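Long-range contacts in 1,3-alpha-isomaltosidase (Kribbella flavida DSM 17836, PDB 5X3I), which hydrolyses the alpha-1,3-glucosidic linkages of a starch-derived cyclic tetrasaccharide to yield isomaltose, acting inside the cell: residues Lys23-Gly28 with Ser36-Val41; Ala116-Tyr121 with Glu138-Val143; Arg656-Asp661 with Pro672-Leu677; Asp679-Asn684 with Val726-Arg731. The protein carries 1 engineered substitution. All blocks are in the same frame, centred on the assembly; numbering follows the deposited sequence.

Contact 1: residues Lys23-Gly28 with Ser36-Val41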
loop_
_atom_site.group_PDB
_atom_site.type_symbol
_atom_site.label_atom_id
_atom_site.label_comp_id
_atom_site.label_asym_id
_atom_site.label_seq_id
_atom_site.Cartn_x
_atom_site.Cartn_y
_atom_site.Cartn_z
ATOM N N LYS A 23 23.728 -23.868 -6.014
ATOM C CA LYS A 23 22.598 -23.171 -6.618
ATOM C C LYS A 23 22.938 -21.751 -7.061
ATOM O O LYS A 23 23.527 -20.974 -6.312
ATOM C CB LYS A 23 21.414 -23.133 -5.646
ATOM C CG LYS A 23 20.798 -24.498 -5.358
ATOM C CD LYS A 23 19.539 -24.378 -4.507
ATOM C CE LYS A 23 18.942 -25.746 -4.190
ATOM N NZ LYS A 23 17.656 -25.634 -3.445
ATOM N N HIS A 24 22.561 -21.432 -8.295
ATOM C CA HIS A 24 22.684 -20.082 -8.835
ATOM C C HIS A 24 21.407 -19.701 -9.581
ATOM O O HIS A 24 20.993 -20.405 -10.494
ATOM C CB HIS A 24 23.893 -19.987 -9.762
ATOM C CG HIS A 24 24.082 -18.639 -10.384
ATOM N ND1 HIS A 24 24.625 -17.572 -9.702
ATOM C CD2 HIS A 24 23.813 -18.188 -11.632
ATOM C CE1 HIS A 24 24.675 -16.521 -10.500
ATOM N NE2 HIS A 24 24.190 -16.869 -11.678
ATOM N N ARG A 25 20.755 -18.625 -9.153
ATOM C CA ARG A 25 19.631 -18.056 -9.894
ATOM C C ARG A 25 19.982 -16.640 -10.333
ATOM O O ARG A 25 20.062 -15.756 -9.497
ATOM C CB ARG A 25 18.358 -18.038 -9.044
ATOM C CG ARG A 25 17.819 -19.397 -8.618
ATOM C CD ARG A 25 16.630 -19.221 -7.669
ATOM N NE ARG A 25 17.006 -18.476 -6.467
ATOM C CZ ARG A 25 16.149 -17.926 -5.609
ATOM N NH1 ARG A 25 16.609 -17.272 -4.551
ATOM N NH2 ARG A 25 14.837 -18.022 -5.804
ATOM N N PRO A 26 20.187 -16.417 -11.641
ATOM C CA PRO A 26 20.648 -15.110 -12.126
ATOM C C PRO A 26 19.835 -13.925 -11.601
ATOM O O PRO A 26 20.429 -12.922 -11.214
ATOM C CB PRO A 26 20.507 -15.240 -13.641
ATOM C CG PRO A 26 20.745 -16.685 -13.891
ATOM C CD PRO A 26 20.123 -17.411 -12.725
ATOM N N HIS A 27 18.510 -14.050 -11.571
ATOM C CA HIS A 27 17.648 -13.001 -11.030
ATOM C C HIS A 27 17.482 -13.064 -9.512
ATOM O O HIS A 27 16.996 -12.120 -8.895
ATOM C CB HIS A 27 16.268 -13.067 -11.672
ATOM C CG HIS A 27 16.259 -12.696 -13.117
ATOM N ND1 HIS A 27 15.902 -11.442 -13.559
ATOM C CD2 HIS A 27 16.562 -13.416 -14.222
ATOM C CE1 HIS A 27 15.980 -11.406 -14.876
ATOM N NE2 HIS A 27 16.376 -12.591 -15.302
ATOM N N GLY A 28 17.868 -14.178 -8.914
ATOM C CA GLY A 28 17.728 -14.342 -7.482
ATOM C C GLY A 28 16.272 -14.396 -7.054
ATOM O O GLY A 28 15.409 -14.866 -7.795
ATOM N N SER A 36 19.742 -11.378 -3.520
ATOM C CA SER A 36 20.011 -12.605 -2.786
ATOM C C SER A 36 21.426 -13.124 -3.083
ATOM O O SER A 36 22.007 -12.787 -4.109
ATOM C CB SER A 36 18.949 -13.657 -3.113
ATOM O OG SER A 36 18.658 -13.683 -4.490
ATOM N N PRO A 37 21.987 -13.938 -2.177
ATOM C CA PRO A 37 23.345 -14.483 -2.310
ATOM C C PRO A 37 23.541 -15.423 -3.497
ATOM O O PRO A 37 24.670 -15.772 -3.800
ATOM C CB PRO A 37 23.550 -15.238 -0.989
ATOM C CG PRO A 37 22.189 -15.488 -0.475
ATOM C CD PRO A 37 21.397 -14.295 -0.877
ATOM N N ASP A 38 22.462 -15.885 -4.111
ATOM C CA ASP A 38 22.567 -16.833 -5.217
ATOM C C ASP A 38 22.553 -16.196 -6.613
ATOM O O ASP A 38 22.490 -16.905 -7.611
ATOM C CB ASP A 38 21.444 -17.869 -5.117
ATOM C CG ASP A 38 20.067 -17.253 -5.238
ATOM O OD1 ASP A 38 19.945 -16.022 -5.114
ATOM O OD2 ASP A 38 19.101 -18.003 -5.453
ATOM N N GLN A 39 22.563 -14.872 -6.697
ATOM C CA GLN A 39 22.255 -14.239 -7.978
ATOM C C GLN A 39 23.392 -13.481 -8.654
ATOM O O GLN A 39 24.501 -13.384 -8.146
ATOM C CB GLN A 39 21.071 -13.278 -7.819
ATOM C CG GLN A 39 21.411 -11.912 -7.249
ATOM C CD GLN A 39 20.222 -10.958 -7.303
ATOM O OE1 GLN A 39 19.350 -10.985 -6.434
ATOM N NE2 GLN A 39 20.174 -10.127 -8.339
ATOM N N ARG A 40 23.066 -12.943 -9.819
ATOM C CA ARG A 40 23.962 -12.110 -10.600
ATOM C C ARG A 40 23.663 -10.639 -10.331
ATOM O O ARG A 40 22.521 -10.195 -10.489
ATOM C CB ARG A 40 23.805 -12.445 -12.084
ATOM C CG ARG A 40 24.617 -11.592 -13.005
ATOM C CD ARG A 40 24.601 -12.139 -14.402
ATOM N NE ARG A 40 23.372 -11.838 -15.125
ATOM C CZ ARG A 40 22.658 -12.742 -15.785
ATOM N NH1 ARG A 40 23.035 -14.009 -15.796
ATOM N NH2 ARG A 40 21.566 -12.381 -16.431
ATOM N N VAL A 41 24.665 -9.904 -9.856
ATOM C CA VAL A 41 24.517 -8.480 -9.558
ATOM C C VAL A 41 25.431 -7.579 -10.384
ATOM O O VAL A 41 26.647 -7.674 -10.270
ATOM C CB VAL A 41 24.786 -8.194 -8.084
ATOM C CG1 VAL A 41 24.494 -6.742 -7.778
ATOM C CG2 VAL A 41 23.948 -9.110 -7.206
#
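D38 turns its CG in between its own backbone N and carbonyl carbon (chi1 63°), and R25 bends its chain at chi3 (-60°), bringing carboxylate and guanidinium into a salt bridge. OD2 of D38 lies at the edge of the guanidinium, near its plane, although the carboxylate is turned 52° from that plane. The modelled separation of R25 NE and D38 OD2 is too short to be taken at face value; the second bond, R25 NH1 to D38 OD2 at 2.7 Å, is weak. The other carboxylate oxygen, D38 OD1, takes a 2.7 Å bond from S36 OG. Between the backbones, R25 N donates to D38 O at 2.9 Å and R40 N to P26 O at 3.0 Å. R40 lays one face of its guanidinium over P26, with NH1 3.5 Å from P26 CB, while its polar end reaches V43 and Y121. Two type I turns, R25-G28 and S36-Q39, shape the facing loops; G28 CA comes within 3.2 Å of S36 OG. Strand 40-41, in the 1,3-alpha-isomaltosidase-like N-terminal domain and away from the active site, borders a three-stranded antiparallel sheet beside strand 52-56, to which K23 and Q39 also bond through their backbones, and F137 of strand 130-139 packs against P26 and the H24 ring.

Contact 2: residues Ala116-Tyr121 with Glu138-Val143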
loop_
_atom_site.group_PDB
_atom_site.type_symbol
_atom_site.label_atom_id
_atom_site.label_comp_id
_atom_site.label_asym_id
_atom_site.label_seq_id
_atom_site.Cartn_x
_atom_site.Cartn_y
_atom_site.Cartn_z
ATOM N N ALA A 116 32.530 -7.192 -21.906
ATOM C CA ALA A 116 32.692 -6.644 -23.246
ATOM C C ALA A 116 31.755 -7.256 -24.274
ATOM O O ALA A 116 31.680 -6.780 -25.398
ATOM C CB ALA A 116 34.137 -6.815 -23.700
ATOM N N GLU A 117 31.004 -8.274 -23.879
ATOM C CA GLU A 117 30.280 -9.097 -24.842
ATOM C C GLU A 117 29.510 -10.189 -24.119
ATOM O O GLU A 117 29.791 -10.467 -22.959
ATOM C CB GLU A 117 31.249 -9.727 -25.851
ATOM C CG GLU A 117 32.222 -10.706 -25.223
ATOM C CD GLU A 117 33.210 -11.285 -26.222
ATOM O OE1 GLU A 117 32.770 -11.805 -27.271
ATOM O OE2 GLU A 117 34.429 -11.223 -25.954
ATOM N N PRO A 118 28.526 -10.804 -24.796
ATOM C CA PRO A 118 27.814 -11.928 -24.186
ATOM C C PRO A 118 28.767 -13.001 -23.684
ATOM O O PRO A 118 29.748 -13.322 -24.358
ATOM C CB PRO A 118 26.950 -12.451 -25.330
ATOM C CG PRO A 118 26.661 -11.245 -26.138
ATOM C CD PRO A 118 27.892 -10.380 -26.058
ATOM N N VAL A 119 28.491 -13.524 -22.495
ATOM C CA VAL A 119 29.330 -14.545 -21.890
ATOM C C VAL A 119 28.488 -15.716 -21.407
ATOM O O VAL A 119 27.511 -15.521 -20.693
ATOM C CB VAL A 119 30.131 -13.987 -20.701
ATOM C CG1 VAL A 119 30.893 -15.102 -20.007
ATOM C CG2 VAL A 119 31.078 -12.894 -21.160
ATOM N N LYS A 120 28.854 -16.928 -21.816
ATOM C CA LYS A 120 28.274 -18.129 -21.227
ATOM C C LYS A 120 29.112 -18.531 -20.029
ATOM O O LYS A 120 30.339 -18.484 -20.084
ATOM C CB LYS A 120 28.205 -19.282 -22.229
ATOM C CG LYS A 120 27.150 -19.132 -23.308
ATOM C CD LYS A 120 26.748 -20.495 -23.857
ATOM C CE LYS A 120 27.968 -21.339 -24.216
ATOM N NZ LYS A 120 27.606 -22.722 -24.651
ATOM N N TYR A 121 28.457 -18.916 -18.942
ATOM C CA TYR A 121 29.192 -19.301 -17.751
ATOM C C TYR A 121 28.455 -20.354 -16.940
ATOM O O TYR A 121 27.230 -20.442 -16.977
ATOM C CB TYR A 121 29.481 -18.075 -16.881
ATOM C CG TYR A 121 28.267 -17.492 -16.188
ATOM C CD1 TYR A 121 27.402 -16.641 -16.859
ATOM C CD2 TYR A 121 27.998 -17.781 -14.858
ATOM C CE1 TYR A 121 26.295 -16.102 -16.227
ATOM C CE2 TYR A 121 26.896 -17.252 -14.218
ATOM C CZ TYR A 121 26.046 -16.413 -14.903
ATOM O OH TYR A 121 24.949 -15.882 -14.260
ATOM N N GLU A 138 23.793 -17.595 -19.290
ATOM C CA GLU A 138 24.316 -16.606 -20.217
ATOM C C GLU A 138 23.912 -15.203 -19.801
ATOM O O GLU A 138 22.796 -14.976 -19.342
ATOM C CB GLU A 138 23.837 -16.891 -21.642
ATOM C CG GLU A 138 24.452 -15.971 -22.685
ATOM C CD GLU A 138 24.096 -16.361 -24.101
ATOM O OE1 GLU A 138 24.684 -15.780 -25.037
ATOM O OE2 GLU A 138 23.232 -17.245 -24.282
ATOM N N VAL A 139 24.833 -14.262 -19.957
ATOM C CA VAL A 139 24.528 -12.867 -19.713
ATOM C C VAL A 139 25.068 -12.005 -20.855
ATOM O O VAL A 139 26.213 -12.153 -21.276
ATOM C CB VAL A 139 25.096 -12.402 -18.364
ATOM C CG1 VAL A 139 26.595 -12.660 -18.285
ATOM C CG2 VAL A 139 24.763 -10.943 -18.113
ATOM N N SER A 140 24.203 -11.147 -21.382
ATOM C CA SER A 140 24.538 -10.227 -22.456
ATOM C C SER A 140 24.513 -8.785 -21.968
ATOM O O SER A 140 23.484 -8.317 -21.486
ATOM C CB SER A 140 23.566 -10.396 -23.622
ATOM O OG SER A 140 23.493 -11.744 -24.041
ATOM N N PRO A 141 25.640 -8.072 -22.096
ATOM C CA PRO A 141 25.749 -6.674 -21.667
ATOM C C PRO A 141 24.840 -5.746 -22.463
ATOM O O PRO A 141 24.562 -6.014 -23.625
ATOM C CB PRO A 141 27.219 -6.342 -21.926
ATOM C CG PRO A 141 27.611 -7.257 -23.028
ATOM C CD PRO A 141 26.859 -8.535 -22.779
ATOM N N ALA A 142 24.389 -4.666 -21.838
ATOM C CA ALA A 142 23.461 -3.746 -22.484
ATOM C C ALA A 142 24.034 -2.343 -22.584
ATOM O O ALA A 142 24.943 -1.981 -21.849
ATOM C CB ALA A 142 22.133 -3.715 -21.735
ATOM N N VAL A 143 23.495 -1.555 -23.505
ATOM C CA VAL A 143 23.938 -0.183 -23.678
ATOM C C VAL A 143 22.780 0.771 -23.921
ATOM O O VAL A 143 21.761 0.397 -24.499
ATOM C CB VAL A 143 24.928 -0.040 -24.865
ATOM C CG1 VAL A 143 26.167 -0.905 -24.656
ATOM C CG2 VAL A 143 24.242 -0.374 -26.177
#
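V119 and V139 form an antiparallel hydrogen-bonded pair: V119 N meets V139 O at 2.9 Å and V139 N meets V119 O at 3.0 Å, both nearly straight (165° and 166°). K120 and E138 follow as a non-hydrogen-bonded pair, their side chains on the same face, with K120 CG 4.2 Å from E138 CD. Y121 places its CG between its N and carbonyl carbon (chi1 71°), which brings CE1 within 4.0 Å of V139 CG1 on the other face. Beyond the paired residues, where one strand starts and the other stops, two prolines meet at about a right angle, P118 CD 3.9 Å from P141 CD, and P141 CD reaches E117 C at 3.4 Å. An alanine in place of P141 lacks CG and CD, and would probably open a gap against the E117-P118 backbone. Further out, the Y121 hydroxyl probably hydrogen-bonds to H24 and R40, and W136 makes a cation-pi contact with K120. Strands 119-127 and 130-139 form a hairpin, with strand 62-67 beyond strand 119-127 contributing W67 against both valines.

Contact 3: residues Arg656-Asp661 with Pro672-Leu677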
loop_
_atom_site.group_PDB
_atom_site.type_symbol
_atom_site.label_atom_id
_atom_site.label_comp_id
_atom_site.label_asym_id
_atom_site.label_seq_id
_atom_site.Cartn_x
_atom_site.Cartn_y
_atom_site.Cartn_z
ATOM N N ARG A 656 -7.338 17.584 0.563
ATOM C CA ARG A 656 -6.968 18.368 -0.614
ATOM C C ARG A 656 -5.801 19.309 -0.392
ATOM O O ARG A 656 -5.939 20.313 0.311
ATOM C CB ARG A 656 -8.181 19.164 -1.119
ATOM C CG ARG A 656 -7.963 19.879 -2.456
ATOM C CD ARG A 656 -9.150 20.770 -2.804
ATOM N NE ARG A 656 -10.417 20.052 -2.715
ATOM C CZ ARG A 656 -11.612 20.631 -2.787
ATOM N NH1 ARG A 656 -11.712 21.941 -2.956
ATOM N NH2 ARG A 656 -12.713 19.899 -2.688
ATOM N N PRO A 657 -4.650 18.997 -1.010
ATOM C CA PRO A 657 -3.521 19.929 -1.025
ATOM C C PRO A 657 -3.972 21.281 -1.563
ATOM O O PRO A 657 -4.823 21.332 -2.437
ATOM C CB PRO A 657 -2.522 19.257 -1.976
ATOM C CG PRO A 657 -2.845 17.820 -1.906
ATOM C CD PRO A 657 -4.342 17.754 -1.735
ATOM N N LEU A 658 -3.420 22.358 -1.036
ATOM C CA LEU A 658 -3.868 23.687 -1.419
ATOM C C LEU A 658 -3.607 24.038 -2.886
ATOM O O LEU A 658 -4.209 24.972 -3.402
ATOM C CB LEU A 658 -3.226 24.740 -0.518
ATOM C CG LEU A 658 -3.982 25.073 0.769
ATOM C CD1 LEU A 658 -3.973 23.901 1.719
ATOM C CD2 LEU A 658 -3.381 26.294 1.439
ATOM N N PHE A 659 -2.746 23.293 -3.572
ATOM C CA PHE A 659 -2.420 23.672 -4.948
ATOM C C PHE A 659 -3.584 23.419 -5.904
ATOM O O PHE A 659 -3.593 23.931 -7.015
ATOM C CB PHE A 659 -1.138 22.974 -5.436
ATOM C CG PHE A 659 -1.296 21.515 -5.793
ATOM C CD1 PHE A 659 -1.710 21.131 -7.054
ATOM C CD2 PHE A 659 -0.949 20.532 -4.890
ATOM C CE1 PHE A 659 -1.827 19.797 -7.385
ATOM C CE2 PHE A 659 -1.063 19.197 -5.222
ATOM C CZ PHE A 659 -1.499 18.832 -6.470
ATOM N N PHE A 660 -4.585 22.661 -5.466
ATOM C CA PHE A 660 -5.747 22.420 -6.314
ATOM C C PHE A 660 -6.582 23.673 -6.492
ATOM O O PHE A 660 -7.020 23.992 -7.593
ATOM C CB PHE A 660 -6.621 21.295 -5.743
ATOM C CG PHE A 660 -6.126 19.924 -6.089
ATOM C CD1 PHE A 660 -6.594 19.274 -7.211
ATOM C CD2 PHE A 660 -5.169 19.306 -5.314
ATOM C CE1 PHE A 660 -6.129 18.025 -7.540
ATOM C CE2 PHE A 660 -4.694 18.056 -5.639
ATOM C CZ PHE A 660 -5.174 17.412 -6.749
ATOM N N ASP A 661 -6.775 24.413 -5.418
ATOM C CA ASP A 661 -7.569 25.618 -5.473
ATOM C C ASP A 661 -6.727 26.886 -5.582
ATOM O O ASP A 661 -7.236 27.910 -5.884
ATOM C CB ASP A 661 -8.501 25.727 -4.274
ATOM C CG ASP A 661 -9.502 24.590 -4.196
ATOM O OD1 ASP A 661 -10.101 24.265 -5.183
ATOM O OD2 ASP A 661 -9.648 24.039 -3.133
ATOM N N PRO A 672 3.321 22.244 3.584
ATOM C CA PRO A 672 2.935 21.029 2.864
ATOM C C PRO A 672 2.003 20.101 3.649
ATOM O O PRO A 672 1.426 19.207 3.049
ATOM C CB PRO A 672 4.282 20.350 2.596
ATOM C CG PRO A 672 5.122 20.766 3.742
ATOM C CD PRO A 672 4.723 22.184 4.037
ATOM N N TYR A 673 1.898 20.279 4.959
ATOM C CA TYR A 673 1.051 19.413 5.779
ATOM C C TYR A 673 -0.384 19.929 5.967
ATOM O O TYR A 673 -1.230 19.224 6.528
ATOM C CB TYR A 673 1.707 19.191 7.132
ATOM C CG TYR A 673 3.025 18.456 7.031
ATOM C CD1 TYR A 673 3.064 17.091 6.774
ATOM C CD2 TYR A 673 4.229 19.125 7.193
ATOM C CE1 TYR A 673 4.260 16.418 6.688
ATOM C CE2 TYR A 673 5.434 18.462 7.103
ATOM C CZ TYR A 673 5.449 17.109 6.848
ATOM O OH TYR A 673 6.651 16.444 6.759
ATOM N N GLN A 674 -0.641 21.151 5.504
ATOM C CA GLN A 674 -1.979 21.734 5.503
ATOM C C GLN A 674 -2.815 21.192 4.371
ATOM O O GLN A 674 -2.290 20.848 3.321
ATOM C CB GLN A 674 -1.927 23.258 5.366
ATOM C CG GLN A 674 -1.313 23.978 6.514
ATOM C CD GLN A 674 -1.395 25.479 6.358
ATOM O OE1 GLN A 674 -0.928 26.215 7.215
ATOM N NE2 GLN A 674 -1.994 25.934 5.270
ATOM N N TYR A 675 -4.120 21.134 4.572
ATOM C CA TYR A 675 -5.014 20.728 3.502
ATOM C C TYR A 675 -6.432 21.200 3.739
ATOM O O TYR A 675 -6.816 21.523 4.859
ATOM C CB TYR A 675 -4.999 19.206 3.337
ATOM C CG TYR A 675 -5.416 18.450 4.573
ATOM C CD1 TYR A 675 -4.501 18.161 5.574
ATOM C CD2 TYR A 675 -6.730 18.012 4.735
ATOM C CE1 TYR A 675 -4.873 17.469 6.699
ATOM C CE2 TYR A 675 -7.110 17.315 5.852
ATOM C CZ TYR A 675 -6.186 17.053 6.835
ATOM O OH TYR A 675 -6.567 16.368 7.955
ATOM N N LEU A 676 -7.213 21.223 2.673
ATOM C CA LEU A 676 -8.634 21.466 2.780
ATOM C C LEU A 676 -9.338 20.118 2.883
ATOM O O LEU A 676 -9.045 19.212 2.103
ATOM C CB LEU A 676 -9.150 22.249 1.576
ATOM C CG LEU A 676 -8.592 23.664 1.413
ATOM C CD1 LEU A 676 -8.871 24.168 0.018
ATOM C CD2 LEU A 676 -9.207 24.590 2.446
ATOM N N LEU A 677 -10.234 19.979 3.856
ATOM C CA LEU A 677 -11.098 18.812 3.914
ATOM C C LEU A 677 -12.398 19.192 3.222
ATOM O O LEU A 677 -13.222 19.919 3.775
ATOM C CB LEU A 677 -11.334 18.396 5.365
ATOM C CG LEU A 677 -12.299 17.237 5.648
ATOM C CD1 LEU A 677 -11.655 15.919 5.296
ATOM C CD2 LEU A 677 -12.712 17.244 7.107
#
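R656 and L676 make an antiparallel beta bridge at the border of the six-stranded sheet in the family 31 C-terminal domain. This is the tight part: R656 N bonds to L676 O and L676 N returns a bond to R656 O, each 2.8 Å, the second straighter (164°). Y675 CB packs 3.4 Å from R656 O. L658 adds van der Waals packing, its CD1 3.8 Å from both Y675 CA and Q674 O and its CD2 4.1 Å from Q674 NE2, an amide whose OE1 is taken up by Y697. The looser side is the run to D661, helical in its angles with only weak internal bonds and partly open to solvent at D661 itself. There R656, with CG anti to its N (chi1 -172°), forms a salt bridge within its own segment, NH1 to D661 OD2 at 2.9 Å, on the syn lone pair of that oxygen and in the guanidinium plane. R652 makes a salt bridge to D661 OD1. D661 OD2 lies 3.2 Å from L676 CD1.

Contact 4: residues Asp679-Asn684 with Val726-Arg731. With SO4 (sulfate ion), chain J.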
loop_
_atom_site.group_PDB
_atom_site.type_symbol
_atom_site.label_atom_id
_atom_site.label_comp_id
_atom_site.label_asym_id
_atom_site.label_seq_id
_atom_site.Cartn_x
_atom_site.Cartn_y
_atom_site.Cartn_z
ATOM N N ASP A 679 -14.443 21.265 0.268
ATOM C CA ASP A 679 -14.362 22.667 -0.126
ATOM C C ASP A 679 -14.176 23.621 1.053
ATOM O O ASP A 679 -13.434 24.590 0.952
ATOM C CB ASP A 679 -15.624 23.084 -0.888
ATOM C CG ASP A 679 -15.758 22.397 -2.218
ATOM O OD1 ASP A 679 -14.748 21.896 -2.722
ATOM O OD2 ASP A 679 -16.871 22.366 -2.769
ATOM N N GLU A 680 -14.890 23.375 2.148
ATOM C CA GLU A 680 -15.060 24.401 3.180
ATOM C C GLU A 680 -14.108 24.484 4.371
ATOM O O GLU A 680 -14.085 25.503 5.051
ATOM C CB GLU A 680 -16.481 24.276 3.747
ATOM C CG GLU A 680 -17.544 23.951 2.710
ATOM C CD GLU A 680 -17.662 24.986 1.603
ATOM O OE1 GLU A 680 -17.066 26.071 1.710
ATOM O OE2 GLU A 680 -18.369 24.714 0.620
ATOM N N LEU A 681 -13.309 23.458 4.626
ATOM C CA LEU A 681 -12.529 23.444 5.861
ATOM C C LEU A 681 -11.040 23.278 5.604
ATOM O O LEU A 681 -10.639 22.387 4.875
ATOM C CB LEU A 681 -12.994 22.320 6.790
ATOM C CG LEU A 681 -14.403 22.357 7.385
ATOM C CD1 LEU A 681 -14.695 21.048 8.110
ATOM C CD2 LEU A 681 -14.564 23.535 8.321
ATOM N N LEU A 682 -10.234 24.110 6.250
ATOM C CA LEU A 682 -8.787 24.007 6.168
ATOM C C LEU A 682 -8.237 23.450 7.472
ATOM O O LEU A 682 -8.505 23.970 8.556
ATOM C CB LEU A 682 -8.165 25.371 5.842
ATOM C CG LEU A 682 -6.679 25.398 5.476
ATOM C CD1 LEU A 682 -6.391 26.555 4.556
ATOM C CD2 LEU A 682 -5.828 25.512 6.714
ATOM N N ILE A 683 -7.470 22.381 7.353
ATOM C CA ILE A 683 -6.937 21.675 8.506
ATOM C C ILE A 683 -5.429 21.875 8.611
ATOM O O ILE A 683 -4.739 21.888 7.600
ATOM C CB ILE A 683 -7.237 20.168 8.419
ATOM C CG1 ILE A 683 -8.652 19.919 7.887
ATOM C CG2 ILE A 683 -6.992 19.498 9.752
ATOM C CD1 ILE A 683 -9.755 20.539 8.725
ATOM N N ASN A 684 -4.927 22.022 9.830
ATOM C CA ASN A 684 -3.493 22.127 10.060
ATOM C C ASN A 684 -3.033 21.310 11.258
ATOM O O ASN A 684 -2.878 21.844 12.352
ATOM C CB ASN A 684 -3.090 23.592 10.248
ATOM C CG ASN A 684 -1.584 23.785 10.271
ATOM O OD1 ASN A 684 -0.829 22.889 9.910
ATOM N ND2 ASN A 684 -1.144 24.962 10.697
ATOM N N VAL A 726 -7.114 21.331 17.349
ATOM C CA VAL A 726 -6.248 21.325 16.178
ATOM C C VAL A 726 -6.771 22.467 15.340
ATOM O O VAL A 726 -7.982 22.632 15.226
ATOM C CB VAL A 726 -6.291 19.982 15.388
ATOM C CG1 VAL A 726 -7.731 19.545 15.084
ATOM C CG2 VAL A 726 -5.506 20.085 14.092
ATOM N N PRO A 727 -5.866 23.267 14.752
ATOM C CA PRO A 727 -6.366 24.429 14.018
ATOM C C PRO A 727 -7.191 24.032 12.813
ATOM O O PRO A 727 -6.747 23.242 11.989
ATOM C CB PRO A 727 -5.083 25.165 13.607
ATOM C CG PRO A 727 -4.095 24.780 14.650
ATOM C CD PRO A 727 -4.413 23.345 14.982
ATOM N N VAL A 728 -8.384 24.602 12.723
ATOM C CA VAL A 728 -9.326 24.336 11.656
ATOM C C VAL A 728 -10.030 25.639 11.328
ATOM O O VAL A 728 -10.443 26.364 12.223
ATOM C CB VAL A 728 -10.378 23.270 12.047
ATOM C CG1 VAL A 728 -11.461 23.160 10.980
ATOM C CG2 VAL A 728 -9.733 21.933 12.293
ATOM N N TYR A 729 -10.176 25.929 10.049
ATOM C CA TYR A 729 -10.782 27.173 9.626
ATOM C C TYR A 729 -11.821 26.892 8.566
ATOM O O TYR A 729 -11.634 26.033 7.720
ATOM C CB TYR A 729 -9.710 28.147 9.112
ATOM C CG TYR A 729 -8.701 28.504 10.175
ATOM C CD1 TYR A 729 -8.901 29.594 11.008
ATOM C CD2 TYR A 729 -7.568 27.735 10.369
ATOM C CE1 TYR A 729 -8.000 29.911 11.995
ATOM C CE2 TYR A 729 -6.654 28.050 11.351
ATOM C CZ TYR A 729 -6.878 29.139 12.161
ATOM O OH TYR A 729 -5.982 29.455 13.144
ATOM N N CYS A 730 -12.924 27.621 8.622
ATOM C CA CYS A 730 -14.016 27.421 7.694
ATOM C C CYS A 730 -14.174 28.631 6.793
ATOM O O CYS A 730 -14.002 29.761 7.234
ATOM C CB CYS A 730 -15.321 27.145 8.452
ATOM S SG CYS A 730 -16.746 26.848 7.413
ATOM N N ARG A 731 -14.495 28.386 5.530
ATOM C CA ARG A 731 -14.798 29.468 4.611
ATOM C C ARG A 731 -16.002 30.223 5.149
ATOM O O ARG A 731 -17.036 29.622 5.444
ATOM C CB ARG A 731 -15.066 28.939 3.201
ATOM C CG ARG A 731 -13.830 28.366 2.521
ATOM C CD ARG A 731 -14.144 27.787 1.149
ATOM N NE ARG A 731 -14.563 28.804 0.195
ATOM C CZ ARG A 731 -15.773 28.874 -0.352
ATOM N NH1 ARG A 731 -16.702 27.978 -0.051
ATOM N NH2 ARG A 731 -16.055 29.845 -1.211
HETATM S S SO4 J . -19.869 29.906 -1.851
HETATM O O1 SO4 J . -20.782 30.858 -1.230
HETATM O O2 SO4 J . -20.475 29.359 -3.059
HETATM O O3 SO4 J . -18.625 30.586 -2.198
HETATM O O4 SO4 J . -19.585 28.826 -0.915
#
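Strands 681-683 and 728-731 are central neighbours in the antiparallel sheet of the C-terminal domain, running 159° apart with their axes 4.6 Å from each other. L682 and Y729 are the hydrogen-bonded pair, joined from L682 N to Y729 O (2.8 Å) and from Y729 N to L682 O (3.0 Å). N684 N to P727 O and R731 N to E680 O carry the ladder past either end. L681, I683, V728 and C730 share one face: L681 CD2 sits 3.7 Å from C730 CB, and I683 CD1 lies alongside V728 CG2 at 3.8 Å. At the far end the E680 chain folds at chi2 (-60°), turning its carboxylate onto R731; NH1 meets the syn lone pair of OE1 at 2.6 Å in a salt bridge. The same guanidinium holds a sulfate, probably from the crystallisation liquor, through NH1 to O4 and NH2 to O3 (2.9 Å). A leucine in place of R731 would probably leave the E680 carboxylate without its charged mate and the sulfate without these two donors. Helix 735-742 covers the L681 and C730 face. W703 of the adjacent strand stands beside L682 and Y729, and strand 693-698 lies over them through L698, consistent with the C-terminal beta-sandwich of family 31 glycosidases.

How the contacts relate
The four contacts fall into two touching pairs. Contacts 1 and 2, with centres about 16 Å apart, meet at the Y121 hydroxyl, which lies 2.9 Å from H24 NE2 and 3.1 Å from R40 NH1, joining the N-terminal loops to the hairpin. Contacts 3 and 4, about 10 Å apart between centres, share one sheet: Y675 O lies 2.7 Å from I683 N, and R656 NH2 bridges to D679 OD1 at 2.9 Å. Between the pairs, centres stand about 46 to 59 Å apart. All four lie away from the inferred active-site residues, among them the engineered A471; one pair joins N-terminal elements, the other strands of the C-terminal sheet.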